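Long-range contact in succinate-semialdehyde dehydrogenase (NAD(P)(+)) (Marinobacter aquaeolei, PDB 3RH9), which probably oxidises succinate semialdehyde to succinate with NAD(P)+ as the electron acceptor: residues V43-A57 against N208-L221. Residues are numbered along the deposited sequence; the frame is centred on the assembly and turned at random.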
loop_
_atom_site.group_PDB
_atom_site.type_symbol
_atom_site.label_atom_id
_atom_site.label_comp_id
_atom_site.label_asym_id
_atom_site.label_seq_id
_atom_site.Cartn_x
_atom_site.Cartn_y
_atom_site.Cartn_z
ATOM N N VAL A 43 -32.634 -11.862 5.667
ATOM C CA VAL A 43 -31.337 -12.449 5.959
ATOM C C VAL A 43 -30.928 -12.272 7.420
ATOM O O VAL A 43 -31.140 -11.217 8.011
ATOM C CB VAL A 43 -30.249 -11.814 5.068
ATOM C CG1 VAL A 43 -28.963 -12.609 5.151
ATOM C CG2 VAL A 43 -30.729 -11.741 3.637
ATOM N N PRO A 44 -30.330 -13.315 8.002
ATOM C CA PRO A 44 -29.800 -13.313 9.370
ATOM C C PRO A 44 -28.780 -12.211 9.624
ATOM O O PRO A 44 -27.837 -12.027 8.848
ATOM C CB PRO A 44 -29.109 -14.668 9.479
ATOM C CG PRO A 44 -29.842 -15.539 8.500
ATOM C CD PRO A 44 -30.249 -14.643 7.372
ATOM N N SER A 45 -28.975 -11.498 10.728
ATOM C CA SER A 45 -28.100 -10.421 11.133
ATOM C C SER A 45 -27.068 -10.971 12.117
ATOM O O SER A 45 -27.254 -10.941 13.340
ATOM C CB SER A 45 -28.935 -9.304 11.765
ATOM O OG SER A 45 -28.201 -8.101 11.883
HETATM N N MSE A 46 -25.976 -11.488 11.569
HETATM C CA MSE A 46 -24.981 -12.217 12.359
HETATM C C MSE A 46 -24.242 -11.349 13.364
HETATM O O MSE A 46 -23.899 -10.203 13.082
HETATM C CB MSE A 46 -24.003 -12.957 11.439
HETATM C CG MSE A 46 -24.720 -13.891 10.474
HETATM SE SE MSE A 46 -23.667 -14.538 8.942
HETATM C CE MSE A 46 -25.025 -14.163 7.582
ATOM N N PRO A 47 -24.009 -11.909 14.550
ATOM C CA PRO A 47 -23.377 -11.254 15.699
ATOM C C PRO A 47 -21.859 -11.257 15.604
ATOM O O PRO A 47 -21.274 -11.852 14.705
ATOM C CB PRO A 47 -23.785 -12.138 16.883
ATOM C CG PRO A 47 -24.695 -13.208 16.308
ATOM C CD PRO A 47 -24.421 -13.285 14.856
ATOM N N GLU A 48 -21.229 -10.587 16.554
ATOM C CA GLU A 48 -19.779 -10.623 16.711
ATOM C C GLU A 48 -19.220 -12.055 16.624
ATOM O O GLU A 48 -18.505 -12.376 15.682
ATOM C CB GLU A 48 -19.397 -9.915 18.018
ATOM C CG GLU A 48 -18.148 -10.399 18.704
ATOM C CD GLU A 48 -17.529 -9.311 19.588
ATOM O OE1 GLU A 48 -18.247 -8.345 19.962
ATOM O OE2 GLU A 48 -16.316 -9.406 19.901
ATOM N N GLU A 49 -19.570 -12.917 17.576
ATOM C CA GLU A 49 -19.044 -14.292 17.630
ATOM C C GLU A 49 -19.043 -15.070 16.303
ATOM O O GLU A 49 -18.140 -15.873 16.059
ATOM C CB GLU A 49 -19.741 -15.110 18.726
ATOM C CG GLU A 49 -21.151 -14.664 19.045
ATOM C CD GLU A 49 -21.190 -13.364 19.861
ATOM O OE1 GLU A 49 -20.191 -13.071 20.576
ATOM O OE2 GLU A 49 -22.217 -12.636 19.786
ATOM N N ASP A 50 -20.047 -14.848 15.458
ATOM C CA ASP A 50 -20.062 -15.455 14.130
ATOM C C ASP A 50 -18.911 -14.940 13.273
ATOM O O ASP A 50 -18.284 -15.709 12.518
ATOM C CB ASP A 50 -21.369 -15.153 13.394
ATOM C CG ASP A 50 -22.482 -16.123 13.737
ATOM O OD1 ASP A 50 -22.298 -16.956 14.648
ATOM O OD2 ASP A 50 -23.548 -16.044 13.087
ATOM N N VAL A 51 -18.658 -13.634 13.359
ATOM C CA VAL A 51 -17.589 -13.026 12.576
ATOM C C VAL A 51 -16.225 -13.502 13.094
ATOM O O VAL A 51 -15.312 -13.727 12.311
ATOM C CB VAL A 51 -17.683 -11.483 12.561
ATOM C CG1 VAL A 51 -16.666 -10.914 11.634
ATOM C CG2 VAL A 51 -19.047 -11.043 12.108
ATOM N N VAL A 52 -16.100 -13.679 14.410
ATOM C CA VAL A 52 -14.887 -14.226 15.001
ATOM C C VAL A 52 -14.680 -15.699 14.618
ATOM O O VAL A 52 -13.547 -16.146 14.397
ATOM C CB VAL A 52 -14.885 -14.078 16.532
ATOM C CG1 VAL A 52 -13.643 -14.711 17.126
ATOM C CG2 VAL A 52 -14.967 -12.612 16.923
ATOM N N ALA A 53 -15.775 -16.451 14.532
ATOM C CA ALA A 53 -15.712 -17.835 14.058
ATOM C C ALA A 53 -15.211 -17.882 12.621
ATOM O O ALA A 53 -14.342 -18.689 12.279
ATOM C CB ALA A 53 -17.076 -18.507 14.156
ATOM N N ALA A 54 -15.781 -17.022 11.781
ATOM C CA ALA A 54 -15.343 -16.889 10.395
ATOM C C ALA A 54 -13.826 -16.800 10.315
ATOM O O ALA A 54 -13.198 -17.484 9.499
ATOM C CB ALA A 54 -15.969 -15.661 9.755
ATOM N N VAL A 55 -13.249 -15.941 11.160
ATOM C CA VAL A 55 -11.810 -15.716 11.173
ATOM C C VAL A 55 -11.067 -16.957 11.670
ATOM O O VAL A 55 -10.083 -17.370 11.069
ATOM C CB VAL A 55 -11.426 -14.487 12.013
ATOM C CG1 VAL A 55 -9.931 -14.290 11.990
ATOM C CG2 VAL A 55 -12.112 -13.249 11.478
ATOM N N GLU A 56 -11.543 -17.555 12.758
ATOM C CA GLU A 56 -10.898 -18.750 13.283
ATOM C C GLU A 56 -10.857 -19.841 12.215
ATOM O O GLU A 56 -9.866 -20.568 12.104
ATOM C CB GLU A 56 -11.597 -19.257 14.538
ATOM C CG GLU A 56 -11.611 -18.262 15.682
ATOM C CD GLU A 56 -12.640 -18.616 16.774
ATOM O OE1 GLU A 56 -13.575 -19.428 16.508
ATOM O OE2 GLU A 56 -12.510 -18.077 17.903
ATOM N N ALA A 57 -11.925 -19.939 11.428
ATOM C CA ALA A 57 -11.997 -20.939 10.376
ATOM C C ALA A 57 -10.932 -20.649 9.345
ATOM O O ALA A 57 -10.163 -21.539 8.953
ATOM C CB ALA A 57 -13.353 -20.927 9.725
ATOM N N ASN A 208 -15.436 -17.702 3.535
ATOM C CA ASN A 208 -16.390 -17.548 4.630
ATOM C C ASN A 208 -17.251 -16.314 4.392
ATOM O O ASN A 208 -16.757 -15.286 3.932
ATOM C CB ASN A 208 -15.676 -17.418 5.971
ATOM C CG ASN A 208 -14.656 -18.507 6.193
ATOM O OD1 ASN A 208 -13.493 -18.381 5.808
ATOM N ND2 ASN A 208 -15.080 -19.580 6.833
ATOM N N LEU A 209 -18.537 -16.432 4.708
ATOM C CA LEU A 209 -19.506 -15.380 4.454
ATOM C C LEU A 209 -20.129 -14.872 5.753
ATOM O O LEU A 209 -20.662 -15.636 6.537
ATOM C CB LEU A 209 -20.578 -15.893 3.489
ATOM C CG LEU A 209 -21.772 -14.984 3.160
ATOM C CD1 LEU A 209 -21.324 -13.564 2.801
ATOM C CD2 LEU A 209 -22.638 -15.603 2.040
ATOM N N VAL A 210 -20.032 -13.571 5.982
ATOM C CA VAL A 210 -20.683 -12.950 7.119
ATOM C C VAL A 210 -21.586 -11.820 6.623
ATOM O O VAL A 210 -21.276 -11.171 5.630
ATOM C CB VAL A 210 -19.656 -12.417 8.095
ATOM C CG1 VAL A 210 -18.916 -13.574 8.741
ATOM C CG2 VAL A 210 -18.690 -11.523 7.370
HETATM N N MSE A 211 -22.723 -11.625 7.288
HETATM C CA MSE A 211 -23.672 -10.596 6.894
HETATM C C MSE A 211 -24.348 -10.015 8.092
HETATM O O MSE A 211 -24.464 -10.665 9.121
HETATM C CB MSE A 211 -24.736 -11.169 5.999
HETATM C CG MSE A 211 -24.218 -12.313 5.199
HETATM SE SE MSE A 211 -25.494 -12.960 3.917
HETATM C CE MSE A 211 -24.612 -12.280 2.329
ATOM N N GLY A 212 -24.802 -8.779 7.941
ATOM C CA GLY A 212 -25.521 -8.096 8.993
ATOM C C GLY A 212 -25.045 -6.673 9.151
ATOM O O GLY A 212 -24.641 -6.023 8.189
ATOM N N LYS A 213 -25.083 -6.197 10.386
ATOM C CA LYS A 213 -24.845 -4.793 10.696
ATOM C C LYS A 213 -23.387 -4.434 10.434
ATOM O O LYS A 213 -22.485 -5.124 10.894
ATOM C CB LYS A 213 -25.231 -4.530 12.158
ATOM C CG LYS A 213 -25.393 -3.077 12.515
ATOM C CD LYS A 213 -25.982 -2.904 13.923
ATOM C CE LYS A 213 -25.916 -1.444 14.399
ATOM N NZ LYS A 213 -26.740 -0.505 13.556
ATOM N N ALA A 214 -23.160 -3.359 9.690
ATOM C CA ALA A 214 -21.808 -2.938 9.319
ATOM C C ALA A 214 -20.878 -2.695 10.515
ATOM O O ALA A 214 -19.767 -3.228 10.570
ATOM C CB ALA A 214 -21.875 -1.723 8.446
ATOM N N SER A 215 -21.327 -1.885 11.468
ATOM C CA SER A 215 -20.612 -1.734 12.744
ATOM C C SER A 215 -20.058 -3.046 13.272
ATOM O O SER A 215 -18.869 -3.145 13.544
ATOM C CB SER A 215 -21.525 -1.151 13.830
ATOM O OG SER A 215 -21.639 0.250 13.702
ATOM N N VAL A 216 -20.937 -4.035 13.440
ATOM C CA VAL A 216 -20.576 -5.300 14.073
ATOM C C VAL A 216 -19.492 -6.025 13.305
ATOM O O VAL A 216 -18.409 -6.268 13.839
ATOM C CB VAL A 216 -21.795 -6.257 14.242
ATOM C CG1 VAL A 216 -21.331 -7.655 14.645
ATOM C CG2 VAL A 216 -22.802 -5.702 15.263
ATOM N N ILE A 217 -19.788 -6.361 12.051
ATOM C CA ILE A 217 -18.837 -7.070 11.213
ATOM C C ILE A 217 -17.537 -6.285 11.098
ATOM O O ILE A 217 -16.450 -6.822 11.351
ATOM C CB ILE A 217 -19.395 -7.358 9.806
ATOM C CG1 ILE A 217 -20.296 -8.584 9.842
ATOM C CG2 ILE A 217 -18.276 -7.681 8.857
ATOM C CD1 ILE A 217 -21.665 -8.340 10.391
ATOM N N GLY A 218 -17.661 -5.011 10.728
ATOM C CA GLY A 218 -16.507 -4.173 10.469
ATOM C C GLY A 218 -15.556 -4.119 11.645
ATOM O O GLY A 218 -14.342 -4.080 11.465
ATOM N N LYS A 219 -16.109 -4.135 12.852
ATOM C CA LYS A 219 -15.303 -3.947 14.038
ATOM C C LYS A 219 -14.398 -5.145 14.326
ATOM O O LYS A 219 -13.260 -4.973 14.750
ATOM C CB LYS A 219 -16.191 -3.633 15.239
ATOM C CG LYS A 219 -15.442 -3.565 16.560
ATOM C CD LYS A 219 -16.265 -2.864 17.627
ATOM C CE LYS A 219 -15.643 -3.023 19.009
ATOM N NZ LYS A 219 -15.620 -4.446 19.448
ATOM N N VAL A 220 -14.901 -6.356 14.107
ATOM C CA VAL A 220 -14.110 -7.566 14.315
ATOM C C VAL A 220 -12.940 -7.641 13.334
ATOM O O VAL A 220 -11.790 -7.874 13.731
ATOM C CB VAL A 220 -14.991 -8.822 14.188
ATOM C CG1 VAL A 220 -14.158 -10.101 14.250
ATOM C CG2 VAL A 220 -16.058 -8.807 15.263
ATOM N N LEU A 221 -13.248 -7.416 12.056
ATOM C CA LEU A 221 -12.260 -7.396 10.965
ATOM C C LEU A 221 -11.121 -6.361 11.143
ATOM O O LEU A 221 -9.978 -6.626 10.768
ATOM C CB LEU A 221 -12.980 -7.220 9.611
ATOM C CG LEU A 221 -13.381 -8.489 8.837
ATOM C CD1 LEU A 221 -13.487 -9.693 9.739
ATOM C CD2 LEU A 221 -14.653 -8.324 8.012
HETATM O O HOH W 1 -25.491 -7.848 12.594
#
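Along the edge of the Rossmann-like NAD(P)-binding fold of this aldehyde dehydrogenase, beside its outermost strand 207-209, helix 48-57 packs against helix 214-221, with Val51 fitting between Ile217 and Val220. The two helix axes come within 9.1 Å and cross at -37°, a separation at which side chains from both helices meet. Val51 points at the other segment with its methyls parted: CG1, anti to the backbone N (chi1 -174°), lies 3.7 Å from Val220 CB and also meets Leu221 CD1, while CG2 touches Ile217 CG1 at 3.6 Å. Val51 and Val220 run alongside one another, pointing opposite ways, whereas Ile217 lies roughly perpendicular to Val51. An alanine at Val51 would remove both branches and would probably open a gap between Ile217, Val220 and Leu221. One turn on, at the strand end, Ala54 CB rests on Val210 CG1 at 3.8 Å, and Val179 of the neighbouring strand 178-181 touches both side chains. Met46 reaches the same strand end, its SE 3.8 Å from Val210 CA. Here the backbones join: Met46 N donates to Met211 O over 3.0 Å, bent at the hydrogen (144°). A water ties the same loops together, donating to Met46 O at 2.9 Å, accepting from Lys213 N at 2.8 Å and hydrogen-bonding Ser45 OG. Gly212 has a backbone conformation that would jam a CB against Met211 O, and the backbone of Ser45 and Met46 passes close by. The chemistry is thus divided: small aliphatic side chains pack helix 48-57 against helix 214-221 and the strand end, and a backbone bond with a shared water links the loops that lead into the helices.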